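Local coordinates for predicted ATPase of the ABC class (Vibrio vulnificus, PDB 5D6A), which probably binds and hydrolyses ATP as an ABC-class ATPase, captured here with the non-hydrolysable ATP analogue AMP-PNP, at residues S91-S105 with L179-E192. Residues are numbered along the deposited sequence; the frame is centred on the assembly and turned at random.
Sequences SAAFQLGARDFIARS and LDKEALLTHCQVVE
D100 OD2 is the polar hub where two helices meet: H187 NE2 donates to it across the interface at 2.7 Å, and R104 NE, one turn along its own helix, at 2.8 Å. The histidine N-H meets the anti lone pair of OD2, an oxygen that lies close to the imidazole plane, whereas R104 comes from above the carboxylate plane as half of a salt bridge; the bond from NE2 helps to set the imidazole's rotation, while the two donors on one oxygen probably steady the aspartate as an anion. At this crossing of helices running roughly antiparallel, 135° between their directions, H187 is a knob in the hole formed by G97, D100, F101 and R104. An edge of the F101 ring turns toward the imidazole face, in an offset edge-to-face pair with planes 61° apart, while L184 CA sits over the centre of the F101 ring.

The close approach of the axes, 7.4 Å, illustrates how small residues let helices draw together: G97 lies opposite C188, their CA atoms 4.5 Å apart, with A98 next to it and A93 one turn earlier, against E192 and V191. C188 lays its CB over the centre of the F94 ring, 3.3 Å from the centroid. Its SG, swung anti to the carbonyl carbon (chi1 -60°), also stands over that face and packs against A98 CB.

The contact packs helix 92-109, from the N-terminal family region, against helix 181-199, which falls within the P-loop family region, and strand 124-125 touches D100 and V191. At one end water bridges S105 OG and D180 N. At the other, S91 OG caps its helix by accepting from F94 N and donates to E192 OE2 at 3.0 Å, meeting that oxygen from above the carboxylate plane.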
loop_
_atom_site.group_PDB
_atom_site.type_symbol
_atom_site.label_atom_id
_atom_site.label_comp_id
_atom_site.label_asym_id
_atom_site.label_seq_id
_atom_site.Cartn_x
_atom_site.Cartn_y
_atom_site.Cartn_z
ATOM N N SER A 91 -23.471 14.514 -27.544
ATOM C CA SER A 91 -23.564 13.229 -26.854
ATOM C C SER A 91 -23.119 13.363 -25.404
ATOM O O SER A 91 -22.351 14.260 -25.064
ATOM C CB SER A 91 -22.697 12.190 -27.557
ATOM O OG SER A 91 -21.333 12.571 -27.516
ATOM N N ALA A 92 -23.594 12.458 -24.554
ATOM C CA ALA A 92 -23.239 12.476 -23.138
ATOM C C ALA A 92 -21.724 12.417 -22.935
ATOM O O ALA A 92 -21.195 13.002 -21.987
ATOM C CB ALA A 92 -23.914 11.325 -22.410
ATOM N N ALA A 93 -21.033 11.710 -23.828
ATOM C CA ALA A 93 -19.579 11.582 -23.748
ATOM C C ALA A 93 -18.907 12.885 -24.144
ATOM O O ALA A 93 -17.877 13.250 -23.584
ATOM C CB ALA A 93 -19.092 10.446 -24.633
ATOM N N PHE A 94 -19.486 13.580 -25.121
ATOM C CA PHE A 94 -18.951 14.861 -25.569
ATOM C C PHE A 94 -19.073 15.867 -24.424
ATOM O O PHE A 94 -18.176 16.682 -24.201
ATOM C CB PHE A 94 -19.712 15.360 -26.800
ATOM C CG PHE A 94 -19.113 16.586 -27.437
ATOM C CD1 PHE A 94 -19.391 17.855 -26.945
ATOM C CD2 PHE A 94 -18.289 16.473 -28.547
ATOM C CE1 PHE A 94 -18.844 18.983 -27.536
ATOM C CE2 PHE A 94 -17.742 17.596 -29.145
ATOM C CZ PHE A 94 -18.021 18.854 -28.639
ATOM N N GLN A 95 -20.188 15.795 -23.696
ATOM C CA GLN A 95 -20.425 16.684 -22.565
ATOM C C GLN A 95 -19.519 16.306 -21.402
ATOM O O GLN A 95 -19.153 17.155 -20.595
ATOM C CB GLN A 95 -21.884 16.619 -22.124
ATOM C CG GLN A 95 -22.872 16.925 -23.234
ATOM C CD GLN A 95 -24.309 16.916 -22.761
ATOM O OE1 GLN A 95 -24.628 17.454 -21.701
ATOM N NE2 GLN A 95 -25.191 16.328 -23.559
ATOM N N LEU A 96 -19.165 15.026 -21.322
ATOM C CA LEU A 96 -18.282 14.534 -20.270
ATOM C C LEU A 96 -16.926 15.233 -20.380
ATOM O O LEU A 96 -16.348 15.654 -19.378
ATOM C CB LEU A 96 -18.112 13.017 -20.384
ATOM C CG LEU A 96 -17.373 12.294 -19.260
ATOM C CD1 LEU A 96 -18.108 12.462 -17.945
ATOM C CD2 LEU A 96 -17.224 10.816 -19.593
ATOM N N GLY A 97 -16.432 15.359 -21.606
ATOM C CA GLY A 97 -15.156 16.025 -21.855
ATOM C C GLY A 97 -15.255 17.521 -21.613
ATOM O O GLY A 97 -14.347 18.129 -21.046
ATOM N N ALA A 98 -16.363 18.115 -22.054
ATOM C CA ALA A 98 -16.594 19.542 -21.870
ATOM C C ALA A 98 -16.504 19.897 -20.387
ATOM O O ALA A 98 -15.843 20.860 -20.011
ATOM C CB ALA A 98 -17.953 19.932 -22.429
ATOM N N ARG A 99 -17.166 19.102 -19.551
ATOM C CA ARG A 99 -17.148 19.307 -18.099
ATOM C C ARG A 99 -15.728 19.162 -17.549
ATOM O O ARG A 99 -15.322 19.892 -16.642
ATOM C CB ARG A 99 -18.069 18.300 -17.417
ATOM C CG ARG A 99 -19.548 18.491 -17.710
ATOM C CD ARG A 99 -20.317 17.214 -17.414
ATOM N NE ARG A 99 -20.079 16.740 -16.054
ATOM C CZ ARG A 99 -20.394 15.527 -15.609
ATOM N NH1 ARG A 99 -20.950 14.629 -16.418
ATOM N NH2 ARG A 99 -20.131 15.201 -14.349
ATOM N N ASP A 100 -14.985 18.203 -18.100
ATOM C CA ASP A 100 -13.607 17.962 -17.691
ATOM C C ASP A 100 -12.728 19.133 -18.112
ATOM O O ASP A 100 -11.923 19.631 -17.328
ATOM C CB ASP A 100 -13.076 16.682 -18.336
ATOM C CG ASP A 100 -11.647 16.371 -17.930
ATOM O OD1 ASP A 100 -11.394 16.183 -16.722
ATOM O OD2 ASP A 100 -10.780 16.282 -18.825
ATOM N N PHE A 101 -12.892 19.566 -19.358
ATOM C CA PHE A 101 -12.109 20.668 -19.905
ATOM C C PHE A 101 -12.347 21.954 -19.111
ATOM O O PHE A 101 -11.410 22.711 -18.855
ATOM C CB PHE A 101 -12.450 20.876 -21.385
ATOM C CG PHE A 101 -11.576 21.891 -22.074
ATOM C CD1 PHE A 101 -10.387 21.505 -22.677
ATOM C CD2 PHE A 101 -11.942 23.227 -22.121
ATOM C CE1 PHE A 101 -9.582 22.432 -23.313
ATOM C CE2 PHE A 101 -11.141 24.158 -22.753
ATOM C CZ PHE A 101 -9.959 23.761 -23.350
ATOM N N ILE A 102 -13.599 22.192 -18.724
ATOM C CA ILE A 102 -13.962 23.378 -17.939
ATOM C C ILE A 102 -13.286 23.369 -16.562
ATOM O O ILE A 102 -12.847 24.410 -16.075
ATOM C CB ILE A 102 -15.494 23.503 -17.799
ATOM C CG1 ILE A 102 -16.100 23.922 -19.142
ATOM C CG2 ILE A 102 -15.865 24.536 -16.744
ATOM C CD1 ILE A 102 -17.613 23.881 -19.179
ATOM N N ALA A 103 -13.201 22.192 -15.946
ATOM C CA ALA A 103 -12.553 22.050 -14.642
ATOM C C ALA A 103 -11.059 22.355 -14.747
ATOM O O ALA A 103 -10.493 23.028 -13.884
ATOM C CB ALA A 103 -12.762 20.649 -14.098
ATOM N N ARG A 104 -10.429 21.858 -15.811
ATOM C CA ARG A 104 -9.000 22.076 -16.040
ATOM C C ARG A 104 -8.712 23.529 -16.392
ATOM O O ARG A 104 -7.671 24.061 -16.020
ATOM C CB ARG A 104 -8.484 21.159 -17.147
ATOM C CG ARG A 104 -8.646 19.680 -16.850
ATOM C CD ARG A 104 -8.140 18.831 -18.002
ATOM N NE ARG A 104 -8.485 17.423 -17.821
ATOM C CZ ARG A 104 -7.772 16.548 -17.116
ATOM N NH1 ARG A 104 -6.649 16.912 -16.506
ATOM N NH2 ARG A 104 -8.190 15.292 -17.022
ATOM N N SER A 105 -9.632 24.159 -17.121
ATOM C CA SER A 105 -9.485 25.566 -17.485
ATOM C C SER A 105 -9.582 26.427 -16.233
ATOM O O SER A 105 -8.818 27.371 -16.060
ATOM C CB SER A 105 -10.560 25.989 -18.487
ATOM O OG SER A 105 -10.410 25.309 -19.718
ATOM N N LEU A 179 -12.583 30.597 -23.307
ATOM C CA LEU A 179 -11.899 29.309 -23.365
ATOM C C LEU A 179 -11.235 29.150 -24.725
ATOM O O LEU A 179 -11.525 29.900 -25.659
ATOM C CB LEU A 179 -12.891 28.167 -23.156
ATOM C CG LEU A 179 -13.655 28.150 -21.834
ATOM C CD1 LEU A 179 -14.698 27.044 -21.844
ATOM C CD2 LEU A 179 -12.701 27.985 -20.664
ATOM N N ASP A 180 -10.342 28.172 -24.834
ATOM C CA ASP A 180 -9.659 27.893 -26.089
ATOM C C ASP A 180 -10.515 26.868 -26.838
ATOM O O ASP A 180 -10.399 25.665 -26.601
ATOM C CB ASP A 180 -8.249 27.354 -25.810
ATOM C CG ASP A 180 -7.423 27.159 -27.076
ATOM O OD1 ASP A 180 -7.886 27.529 -28.178
ATOM O OD2 ASP A 180 -6.292 26.637 -26.960
ATOM N N LYS A 181 -11.383 27.349 -27.729
ATOM C CA LYS A 181 -12.292 26.463 -28.474
ATOM C C LYS A 181 -11.611 25.355 -29.267
ATOM O O LYS A 181 -12.053 24.206 -29.235
ATOM C CB LYS A 181 -13.198 27.249 -29.424
ATOM C CG LYS A 181 -14.248 28.104 -28.737
ATOM C CD LYS A 181 -15.379 28.450 -29.697
ATOM C CE LYS A 181 -16.239 27.228 -30.015
ATOM N NZ LYS A 181 -17.332 27.526 -30.981
ATOM N N GLU A 182 -10.552 25.697 -29.992
ATOM C CA GLU A 182 -9.842 24.706 -30.791
ATOM C C GLU A 182 -9.351 23.572 -29.888
ATOM O O GLU A 182 -9.277 22.419 -30.314
ATOM C CB GLU A 182 -8.688 25.353 -31.564
ATOM C CG GLU A 182 -8.000 24.419 -32.551
ATOM C CD GLU A 182 -6.960 25.120 -33.410
ATOM O OE1 GLU A 182 -6.808 26.356 -33.292
ATOM O OE2 GLU A 182 -6.296 24.433 -34.212
ATOM N N ALA A 183 -9.036 23.909 -28.638
ATOM C CA ALA A 183 -8.593 22.919 -27.655
ATOM C C ALA A 183 -9.800 22.242 -26.996
ATOM O O ALA A 183 -9.732 21.071 -26.626
ATOM C CB ALA A 183 -7.707 23.567 -26.602
ATOM N N LEU A 184 -10.893 22.989 -26.844
ATOM C CA LEU A 184 -12.121 22.454 -26.249
ATOM C C LEU A 184 -12.730 21.362 -27.122
ATOM O O LEU A 184 -12.994 20.253 -26.650
ATOM C CB LEU A 184 -13.146 23.574 -26.037
ATOM C CG LEU A 184 -14.552 23.175 -25.568
ATOM C CD1 LEU A 184 -14.517 22.329 -24.305
ATOM C CD2 LEU A 184 -15.400 24.419 -25.351
ATOM N N LEU A 185 -12.951 21.684 -28.394
ATOM C CA LEU A 185 -13.527 20.732 -29.335
ATOM C C LEU A 185 -12.680 19.466 -29.379
ATOM O O LEU A 185 -13.196 18.363 -29.220
ATOM C CB LEU A 185 -13.636 21.354 -30.730
ATOM C CG LEU A 185 -14.527 22.597 -30.846
ATOM C CD1 LEU A 185 -14.422 23.210 -32.233
ATOM C CD2 LEU A 185 -15.974 22.269 -30.514
ATOM N N THR A 186 -11.377 19.632 -29.569
ATOM C CA THR A 186 -10.455 18.500 -29.618
ATOM C C THR A 186 -10.579 17.623 -28.371
ATOM O O THR A 186 -10.576 16.396 -28.461
ATOM C CB THR A 186 -8.993 18.975 -29.733
ATOM O OG1 THR A 186 -8.841 19.787 -30.904
ATOM C CG2 THR A 186 -8.035 17.784 -29.810
ATOM N N HIS A 187 -10.691 18.262 -27.213
ATOM C CA HIS A 187 -10.798 17.546 -25.948
ATOM C C HIS A 187 -12.091 16.724 -25.912
ATOM O O HIS A 187 -12.070 15.530 -25.614
ATOM C CB HIS A 187 -10.758 18.539 -24.786
ATOM C CG HIS A 187 -10.557 17.901 -23.450
ATOM N ND1 HIS A 187 -9.308 17.721 -22.896
ATOM C CD2 HIS A 187 -11.442 17.407 -22.554
ATOM C CE1 HIS A 187 -9.433 17.141 -21.716
ATOM N NE2 HIS A 187 -10.717 16.939 -21.485
ATOM N N CYS A 188 -13.206 17.371 -26.236
ATOM C CA CYS A 188 -14.514 16.713 -26.248
ATOM C C CYS A 188 -14.619 15.632 -27.322
ATOM O O CYS A 188 -15.318 14.636 -27.139
ATOM C CB CYS A 188 -15.623 17.741 -26.475
ATOM S SG CYS A 188 -15.699 19.036 -25.221
ATOM N N GLN A 189 -13.932 15.839 -28.441
ATOM C CA GLN A 189 -13.965 14.884 -29.550
ATOM C C GLN A 189 -13.233 13.588 -29.238
ATOM O O GLN A 189 -13.697 12.513 -29.605
ATOM C CB GLN A 189 -13.390 15.518 -30.813
ATOM C CG GLN A 189 -14.268 16.609 -31.391
ATOM C CD GLN A 189 -13.557 17.434 -32.441
ATOM O OE1 GLN A 189 -12.446 17.105 -32.862
ATOM N NE2 GLN A 189 -14.192 18.517 -32.865
ATOM N N VAL A 190 -12.093 13.688 -28.564
ATOM C CA VAL A 190 -11.328 12.497 -28.204
ATOM C C VAL A 190 -12.119 11.650 -27.214
ATOM O O VAL A 190 -12.108 10.424 -27.297
ATOM C CB VAL A 190 -9.942 12.851 -27.628
ATOM C CG1 VAL A 190 -9.238 11.609 -27.102
ATOM C CG2 VAL A 190 -9.088 13.529 -28.689
ATOM N N VAL A 191 -12.811 12.304 -26.285
ATOM C CA VAL A 191 -13.621 11.587 -25.298
ATOM C C VAL A 191 -14.824 10.950 -25.981
ATOM O O VAL A 191 -15.183 9.812 -25.680
ATOM C CB VAL A 191 -14.094 12.509 -24.157
ATOM C CG1 VAL A 191 -14.990 11.745 -23.189
ATOM C CG2 VAL A 191 -12.897 13.093 -23.420
ATOM N N GLU A 192 -15.441 11.688 -26.902
ATOM C CA GLU A 192 -16.593 11.181 -27.643
ATOM C C GLU A 192 -16.172 9.960 -28.461
ATOM O O GLU A 192 -16.911 8.978 -28.551
ATOM C CB GLU A 192 -17.172 12.263 -28.558
ATOM C CG GLU A 192 -18.456 11.862 -29.269
ATOM C CD GLU A 192 -19.038 12.981 -30.114
ATOM O OE1 GLU A 192 -18.263 13.822 -30.616
ATOM O OE2 GLU A 192 -20.274 13.013 -30.292
HETATM O O HOH W 1 -9.788 27.087 -22.381
#